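Local coordinates for chitinase (Paenibacillus sp. FPU-7, PDB 5GZT), which probably hydrolyses chitin and chitodextrins at internal beta-1,4-linkages between N-acetylglucosamine units, at residues Ile821-Gln824 / Arg825-Asn828; Asn827-Asp830 / Asp831-Ala835; Tyr769-Trp773 / Val774-Asn778. One frame throughout, in Å; residues are numbered along the deposited sequence.

Interaction 1: Ile821-Gln824 / Arg825-Asn828; sequences IREQ and RRNN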
loop_
_atom_site.group_PDB
_atom_site.type_symbol
_atom_site.label_atom_id
_atom_site.label_comp_id
_atom_site.label_asym_id
_atom_site.label_seq_id
_atom_site.Cartn_x
_atom_site.Cartn_y
_atom_site.Cartn_z
ATOM N N ILE B 821 53.028 14.367 -28.440
ATOM C CA ILE B 821 52.464 13.234 -27.758
ATOM C C ILE B 821 52.785 11.948 -28.548
ATOM O O ILE B 821 53.277 11.006 -27.970
ATOM C CB ILE B 821 50.967 13.450 -27.510
ATOM C CG1 ILE B 821 50.748 14.643 -26.543
ATOM C CG2 ILE B 821 50.346 12.205 -26.949
ATOM C CD1 ILE B 821 49.282 15.046 -26.313
ATOM N N ARG B 822 52.646 11.961 -29.877
ATOM C CA ARG B 822 52.973 10.802 -30.679
ATOM C C ARG B 822 54.406 10.381 -30.481
ATOM O O ARG B 822 54.692 9.186 -30.407
ATOM C CB ARG B 822 52.706 10.982 -32.202
ATOM C CG ARG B 822 51.234 11.103 -32.528
ATOM C CD ARG B 822 50.920 11.214 -34.024
ATOM N NE ARG B 822 49.446 11.276 -34.187
ATOM C CZ ARG B 822 48.754 10.933 -35.290
ATOM N NH1 ARG B 822 49.367 10.484 -36.389
ATOM N NH2 ARG B 822 47.418 11.013 -35.284
ATOM N N GLU B 823 55.324 11.338 -30.463
ATOM C CA GLU B 823 56.749 11.017 -30.293
ATOM C C GLU B 823 56.964 10.467 -28.900
ATOM O O GLU B 823 57.709 9.556 -28.706
ATOM C CB GLU B 823 57.652 12.268 -30.501
ATOM C CG GLU B 823 59.171 12.035 -30.364
ATOM C CD GLU B 823 59.868 11.262 -31.524
ATOM O OE1 GLU B 823 61.113 11.291 -31.544
ATOM O OE2 GLU B 823 59.259 10.599 -32.398
ATOM N N GLN B 824 56.365 11.086 -27.920
ATOM C CA GLN B 824 56.547 10.608 -26.533
ATOM C C GLN B 824 55.967 9.150 -26.380
ATOM O O GLN B 824 56.531 8.348 -25.704
ATOM C CB GLN B 824 55.874 11.619 -25.656
ATOM C CG GLN B 824 55.487 11.297 -24.258
ATOM C CD GLN B 824 54.450 12.348 -23.829
ATOM O OE1 GLN B 824 54.548 13.527 -24.226
ATOM N NE2 GLN B 824 53.430 11.924 -23.093
ATOM N N ARG B 825 54.864 8.860 -27.060
ATOM C CA ARG B 825 54.217 7.542 -26.989
ATOM C C ARG B 825 55.055 6.505 -27.688
ATOM O O ARG B 825 55.299 5.441 -27.125
ATOM C CB ARG B 825 52.769 7.629 -27.452
ATOM C CG ARG B 825 51.905 8.298 -26.383
ATOM C CD ARG B 825 50.447 8.246 -26.683
ATOM N NE ARG B 825 49.717 8.638 -25.504
ATOM C CZ ARG B 825 48.403 8.509 -25.321
ATOM N NH1 ARG B 825 47.588 8.002 -26.239
ATOM N NH2 ARG B 825 47.877 8.918 -24.190
ATOM N N ARG B 826 55.599 6.835 -28.866
ATOM C CA ARG B 826 56.520 5.929 -29.595
ATOM C C ARG B 826 57.723 5.552 -28.757
ATOM O O ARG B 826 58.240 4.427 -28.887
ATOM C CB ARG B 826 56.992 6.506 -30.942
ATOM C CG ARG B 826 55.887 6.572 -32.007
ATOM C CD ARG B 826 56.344 6.901 -33.455
ATOM N NE ARG B 826 56.962 8.229 -33.596
ATOM C CZ ARG B 826 56.326 9.357 -33.914
ATOM N NH1 ARG B 826 55.022 9.411 -34.195
ATOM N NH2 ARG B 826 57.020 10.471 -33.985
ATOM N N ASN B 827 58.149 6.487 -27.921
ATOM C CA ASN B 827 59.269 6.326 -27.037
ATOM C C ASN B 827 58.855 6.082 -25.547
ATOM O O ASN B 827 59.622 6.350 -24.628
ATOM C CB ASN B 827 60.118 7.599 -27.093
ATOM C CG ASN B 827 60.792 7.757 -28.420
ATOM O OD1 ASN B 827 60.397 8.590 -29.220
ATOM N ND2 ASN B 827 61.750 6.912 -28.690
ATOM N N ASN B 828 57.688 5.509 -25.336
ATOM C CA ASN B 828 57.223 5.189 -23.988
ATOM C C ASN B 828 58.320 4.482 -23.207
ATOM O O ASN B 828 58.947 3.543 -23.698
ATOM C CB ASN B 828 55.970 4.334 -24.037
ATOM C CG ASN B 828 55.251 4.367 -22.748
ATOM O OD1 ASN B 828 54.614 5.362 -22.418
ATOM N ND2 ASN B 828 55.443 3.332 -21.958
HETATM O O HOH W 1 54.367 7.905 -23.292
HETATM O O HOH W 2 58.203 9.041 -23.844
#
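Arg825 N reaches back to Ile821 O at 2.8 Å and Arg826 N to Arg822 O at 3.0 Å, the i to i+4 bonds of a helix in its last turn. Asn827 has left helical geometry, yet its N still finds Glu823 O at 3.2 Å, and Asn828 N turns back to Arg825 O. The side chains illustrate how a closing helical turn organises charge at its surface. The Glu823 chain sets out with CG trans to the backbone N (chi1 -179°) and then bends, whereas Arg826 folds at chi3 (-63°), so that its guanidinium doubles back over the preceding turn. There Arg826 NH2 meets Glu823 OE2 at 2.7 Å in a salt bridge. The oxygen is approached on its anti side and the two planes stand 66° apart, which makes this a skewed, single-pronged pair and not a flat two-pronged one. One face of the guanidinium rests near its rim on Arg822 O and Glu823 CA, and Arg826 NH1 touches Arg822 CB at 3.4 Å. Ile821 and Arg825 run alongside each other, with Ile821 CG2 3.9 Å from Arg825 NE; the extended arginine carries on to Glu815 and to the carbonyl and ring of Trp812. Where the helix ends, a water links Gln824 O weakly to Asn828 OD1, 2.7 Å from the latter, and another donates to Gln824 O at 2.6 Å. Because Arg826 NH2 also pairs with Glu819, its charge is probably shared between two carboxylates, fixing the guanidinium against the exposed helix surface.

Interaction 2: Asn827-Asp830 / Asp831-Ala835; sequences NNPD and DANFA
Phe834 lays one face of its ring over the carbonyl of Asp830, one turn earlier, whose O stands 3.2 Å above the ring plane and toward its rim. With chi1 at -59°, CG lies opposite the carbonyl carbon, which swings the ring back toward the start of the helix. The same oxygen accepts the backbone bond from Phe834 N, 2.8 Å from Asp830 O, and is thus gripped by the amide while the ring covers it. Farther out, Phe834 CZ packs on Asp830 CB at 3.9 Å. A second pair follows another geometry: Pro829 and Asn833 run side by side and point the same way, the amide passing the pyrrolidine ring with Asn833 ND2 4.0 Å from Pro829 CG. Their backbones are joined by Asn833 N to Pro829 O at 2.9 Å, a nearly straight bond from the first turn to the N-cap residue. Ahead of the helix, the chain doubles back in an inverse gamma turn centred on Pro829, closed by Asp830 N on Asn828 O at 2.9 Å. Across this turn Asn828 ND2 bonds to Asp830 OD2 at 3.1 Å; OD2 lies close to the plane of the Asn828 amide, whereas ND2 meets the carboxylate from above its plane. The other carboxylate oxygen, OD1, is taken by the hydroxyl of Tyr793, and Asp831 pairs with Lys805. These contacts set helix 830-843 against its surroundings: the Phe834 ring meets Tyr793 edge-to-face and also reaches Tyr885 and Phe887, Asp830 and Phe834 both touch strand 802-805, and Asn833 grips the loop after strand 765-771 with both ends of its amide, ND2 on Val774 O and OD1 on Trp776 N.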
loop_
_atom_site.group_PDB
_atom_site.type_symbol
_atom_site.label_atom_id
_atom_site.label_comp_id
_atom_site.label_asym_id
_atom_site.label_seq_id
_atom_site.Cartn_x
_atom_site.Cartn_y
_atom_site.Cartn_z
ATOM N N ASN B 827 58.149 6.487 -27.921
ATOM C CA ASN B 827 59.269 6.326 -27.037
ATOM C C ASN B 827 58.855 6.082 -25.547
ATOM O O ASN B 827 59.622 6.350 -24.628
ATOM C CB ASN B 827 60.118 7.599 -27.093
ATOM C CG ASN B 827 60.792 7.757 -28.420
ATOM O OD1 ASN B 827 60.397 8.590 -29.220
ATOM N ND2 ASN B 827 61.750 6.912 -28.690
ATOM N N ASN B 828 57.688 5.509 -25.336
ATOM C CA ASN B 828 57.223 5.189 -23.988
ATOM C C ASN B 828 58.320 4.482 -23.207
ATOM O O ASN B 828 58.947 3.543 -23.698
ATOM C CB ASN B 828 55.970 4.334 -24.037
ATOM C CG ASN B 828 55.251 4.367 -22.748
ATOM O OD1 ASN B 828 54.614 5.362 -22.418
ATOM N ND2 ASN B 828 55.443 3.332 -21.958
ATOM N N PRO B 829 58.604 4.983 -22.007
ATOM C CA PRO B 829 59.747 4.555 -21.244
ATOM C C PRO B 829 59.607 3.215 -20.505
ATOM O O PRO B 829 59.903 3.128 -19.342
ATOM C CB PRO B 829 59.931 5.714 -20.255
ATOM C CG PRO B 829 58.545 6.177 -19.998
ATOM C CD PRO B 829 57.854 6.047 -21.335
ATOM N N ASP B 830 59.317 2.141 -21.240
ATOM C CA ASP B 830 59.001 0.828 -20.644
ATOM C C ASP B 830 60.235 0.240 -20.095
ATOM O O ASP B 830 60.262 -0.109 -18.903
ATOM C CB ASP B 830 58.301 -0.088 -21.659
ATOM C CG ASP B 830 56.919 0.372 -21.970
ATOM O OD1 ASP B 830 56.039 0.370 -21.030
ATOM O OD2 ASP B 830 56.671 0.763 -23.136
ATOM N N ASP B 831 61.326 0.195 -20.879
ATOM C CA ASP B 831 62.538 -0.393 -20.320
ATOM C C ASP B 831 63.042 0.323 -19.065
ATOM O O ASP B 831 63.502 -0.330 -18.138
ATOM C CB ASP B 831 63.695 -0.376 -21.330
ATOM C CG ASP B 831 63.593 -1.460 -22.386
ATOM O OD1 ASP B 831 62.920 -2.514 -22.216
ATOM O OD2 ASP B 831 64.252 -1.292 -23.412
ATOM N N ALA B 832 63.072 1.659 -19.081
ATOM C CA ALA B 832 63.477 2.410 -17.865
ATOM C C ALA B 832 62.530 2.095 -16.696
ATOM O O ALA B 832 62.965 1.895 -15.586
ATOM C CB ALA B 832 63.497 3.908 -18.116
ATOM N N ASN B 833 61.235 2.086 -16.966
ATOM C CA ASN B 833 60.257 1.667 -15.901
ATOM C C ASN B 833 60.483 0.269 -15.390
ATOM O O ASN B 833 60.341 0.060 -14.189
ATOM C CB ASN B 833 58.847 1.822 -16.355
ATOM C CG ASN B 833 58.436 3.248 -16.391
ATOM O OD1 ASN B 833 58.990 4.057 -15.632
ATOM N ND2 ASN B 833 57.394 3.563 -17.171
ATOM N N PHE B 834 60.911 -0.677 -16.231
ATOM C CA PHE B 834 61.122 -1.985 -15.749
ATOM C C PHE B 834 62.369 -2.007 -14.879
ATOM O O PHE B 834 62.397 -2.779 -13.876
ATOM C CB PHE B 834 61.271 -3.055 -16.875
ATOM C CG PHE B 834 60.059 -3.168 -17.835
ATOM C CD1 PHE B 834 58.744 -2.931 -17.407
ATOM C CD2 PHE B 834 60.250 -3.526 -19.157
ATOM C CE1 PHE B 834 57.699 -3.048 -18.286
ATOM C CE2 PHE B 834 59.187 -3.603 -20.034
ATOM C CZ PHE B 834 57.916 -3.415 -19.594
ATOM N N ALA B 835 63.406 -1.217 -15.204
ATOM C CA ALA B 835 64.557 -1.179 -14.275
ATOM C C ALA B 835 64.157 -0.516 -12.992
ATOM O O ALA B 835 64.589 -0.923 -11.921
ATOM C CB ALA B 835 65.744 -0.417 -14.874
#

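Interaction 3: Tyr769-Trp773 / Val774-Asn778; sequences YVPGW and VDWTN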
loop_
_atom_site.group_PDB
_atom_site.type_symbol
_atom_site.label_atom_id
_atom_site.label_comp_id
_atom_site.label_asym_id
_atom_site.label_seq_id
_atom_site.Cartn_x
_atom_site.Cartn_y
_atom_site.Cartn_z
ATOM N N TYR B 769 47.958 0.617 -9.179
ATOM C CA TYR B 769 48.258 0.710 -10.592
ATOM C C TYR B 769 49.325 1.777 -10.793
ATOM O O TYR B 769 49.204 2.873 -10.242
ATOM C CB TYR B 769 47.045 1.071 -11.413
ATOM C CG TYR B 769 46.206 -0.093 -11.866
ATOM C CD1 TYR B 769 46.482 -0.744 -13.053
ATOM C CD2 TYR B 769 45.132 -0.553 -11.106
ATOM C CE1 TYR B 769 45.696 -1.808 -13.481
ATOM C CE2 TYR B 769 44.358 -1.628 -11.516
ATOM C CZ TYR B 769 44.632 -2.258 -12.708
ATOM O OH TYR B 769 43.895 -3.344 -13.155
ATOM N N VAL B 770 50.376 1.421 -11.506
ATOM C CA VAL B 770 51.507 2.282 -11.827
ATOM C C VAL B 770 51.538 2.475 -13.377
ATOM O O VAL B 770 51.711 1.542 -14.130
ATOM C CB VAL B 770 52.792 1.699 -11.308
ATOM C CG1 VAL B 770 53.948 2.535 -11.769
ATOM C CG2 VAL B 770 52.743 1.594 -9.745
ATOM N N PRO B 771 51.253 3.699 -13.843
ATOM C CA PRO B 771 51.128 3.968 -15.248
ATOM C C PRO B 771 52.499 3.956 -15.889
ATOM O O PRO B 771 53.445 4.578 -15.396
ATOM C CB PRO B 771 50.507 5.337 -15.278
ATOM C CG PRO B 771 50.826 5.969 -14.009
ATOM C CD PRO B 771 50.919 4.860 -13.004
ATOM N N GLY B 772 52.618 3.200 -16.985
ATOM C CA GLY B 772 53.858 3.070 -17.700
ATOM C C GLY B 772 54.234 4.267 -18.602
ATOM O O GLY B 772 55.337 4.307 -19.132
ATOM N N TRP B 773 53.294 5.185 -18.804
ATOM C CA TRP B 773 53.477 6.385 -19.583
ATOM C C TRP B 773 53.995 7.514 -18.715
ATOM O O TRP B 773 54.105 8.596 -19.220
ATOM C CB TRP B 773 52.207 6.821 -20.310
ATOM C CG TRP B 773 50.902 6.796 -19.398
ATOM C CD1 TRP B 773 50.396 7.805 -18.593
ATOM C CD2 TRP B 773 50.015 5.694 -19.242
ATOM N NE1 TRP B 773 49.264 7.377 -17.964
ATOM C CE2 TRP B 773 49.016 6.078 -18.327
ATOM C CE3 TRP B 773 49.991 4.404 -19.759
ATOM C CZ2 TRP B 773 47.982 5.211 -17.938
ATOM C CZ3 TRP B 773 48.991 3.568 -19.372
ATOM C CH2 TRP B 773 47.998 3.965 -18.456
ATOM N N VAL B 774 54.310 7.252 -17.445
ATOM C CA VAL B 774 55.096 8.097 -16.572
ATOM C C VAL B 774 56.489 7.508 -16.559
ATOM O O VAL B 774 56.658 6.315 -16.376
ATOM C CB VAL B 774 54.503 8.162 -15.143
ATOM C CG1 VAL B 774 55.458 8.799 -14.167
ATOM C CG2 VAL B 774 53.183 8.937 -15.087
ATOM N N ASP B 775 57.499 8.346 -16.797
ATOM C CA ASP B 775 58.903 7.977 -16.685
ATOM C C ASP B 775 59.306 8.066 -15.238
ATOM O O ASP B 775 59.739 9.137 -14.761
ATOM C CB ASP B 775 59.718 8.953 -17.533
ATOM C CG ASP B 775 61.186 8.594 -17.638
ATOM O OD1 ASP B 775 61.688 7.643 -17.039
ATOM O OD2 ASP B 775 61.861 9.312 -18.394
ATOM N N TRP B 776 59.158 6.944 -14.517
ATOM C CA TRP B 776 59.312 6.951 -13.070
ATOM C C TRP B 776 60.730 7.284 -12.613
ATOM O O TRP B 776 60.902 7.989 -11.614
ATOM C CB TRP B 776 58.815 5.648 -12.395
ATOM C CG TRP B 776 57.315 5.585 -12.479
ATOM C CD1 TRP B 776 56.571 5.045 -13.478
ATOM C CD2 TRP B 776 56.436 6.274 -11.637
ATOM N NE1 TRP B 776 55.246 5.364 -13.294
ATOM C CE2 TRP B 776 55.138 6.111 -12.157
ATOM C CE3 TRP B 776 56.619 7.091 -10.501
ATOM C CZ2 TRP B 776 54.035 6.652 -11.549
ATOM C CZ3 TRP B 776 55.510 7.615 -9.893
ATOM C CH2 TRP B 776 54.231 7.364 -10.408
ATOM N N THR B 777 61.721 6.748 -13.307
ATOM C CA THR B 777 63.125 7.049 -13.013
ATOM C C THR B 777 63.360 8.575 -12.880
ATOM O O THR B 777 64.034 8.988 -11.963
ATOM C CB THR B 777 64.069 6.429 -14.040
ATOM O OG1 THR B 777 63.811 5.036 -14.121
ATOM C CG2 THR B 777 65.526 6.565 -13.635
ATOM N N ASN B 778 62.704 9.377 -13.711
ATOM C CA ASN B 778 62.828 10.851 -13.680
ATOM C C ASN B 778 61.700 11.638 -13.089
ATOM O O ASN B 778 61.683 12.864 -13.246
ATOM C CB ASN B 778 63.071 11.355 -15.105
ATOM C CG ASN B 778 64.321 10.773 -15.667
ATOM O OD1 ASN B 778 65.324 10.722 -14.975
ATOM N ND2 ASN B 778 64.246 10.208 -16.861
#
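Val770 and Val774 clasp the indole of Trp776 between them. Val774 CG1 sits 3.4 Å above the plane of the Trp776 ring, over its centre, and Val770 CG1 lies 3.3 Å from that plane on the opposite face, displaced toward the rim. Val774 splits its two methyls: CG1, trans to the backbone N (chi1 168°), serves the indole, while CG2 packs on Pro771 CG at 3.9 Å. Pro771 crosses Trp776 at about a right angle, bringing Pro771 CD within 3.9 Å of Trp776 CZ2. On its other side, Pro771 CB rests 3.4 Å above one face of the Trp773 ring, so the proline is wedged between two indoles. Moving outward, the indole N-H is spent on the backbone: Trp776 NE1 donates to Pro771 O at 2.9 Å, with an N-H...O angle of 164° and the oxygen lying in the ring plane. Val774 N gives the same carbonyl a weak bond, 3.5 Å from Pro771 O, across the type I turn from Pro771 to Val774. At the polar edge, Asn778 ND2 bonds to Asp775 OD2 at 3.0 Å, coming down from above the carboxylate plane. Gly772 O and Val774 O take amide donors from Asn828 and Asn833. Strand 765-771 opens the second family 18 TIM barrel, flanked by strands 790-799 and 1110-1114, and the turn follows its C-terminal end, the end at which such barrels carry their active sites. Tyr769 bonds to Asp893, in the DxDxE signature of the family, consistent with a strand that helps to line the catalytic cleft.

In the fold
All three contacts lie within the second family 18 catalytic module, and interaction 3 comes first along the chain, where strand 765-771 runs into its loop. Interactions 1 and 2 follow consecutively, sharing Asn827 and Asn828 at the junction of helices 819-826 and 830-843, with centres about 12 Å apart. Interaction 3 lies about 8 Å from interaction 2 and about 13 Å from interaction 1, centre to centre. Asn828 and Asn833 tie the groups together, donating respectively to Gly772 O and Val774 O. The helix junction is thereby fastened to the loop at the end of the barrel's first strand, joining surface helices to the rim of the barrel.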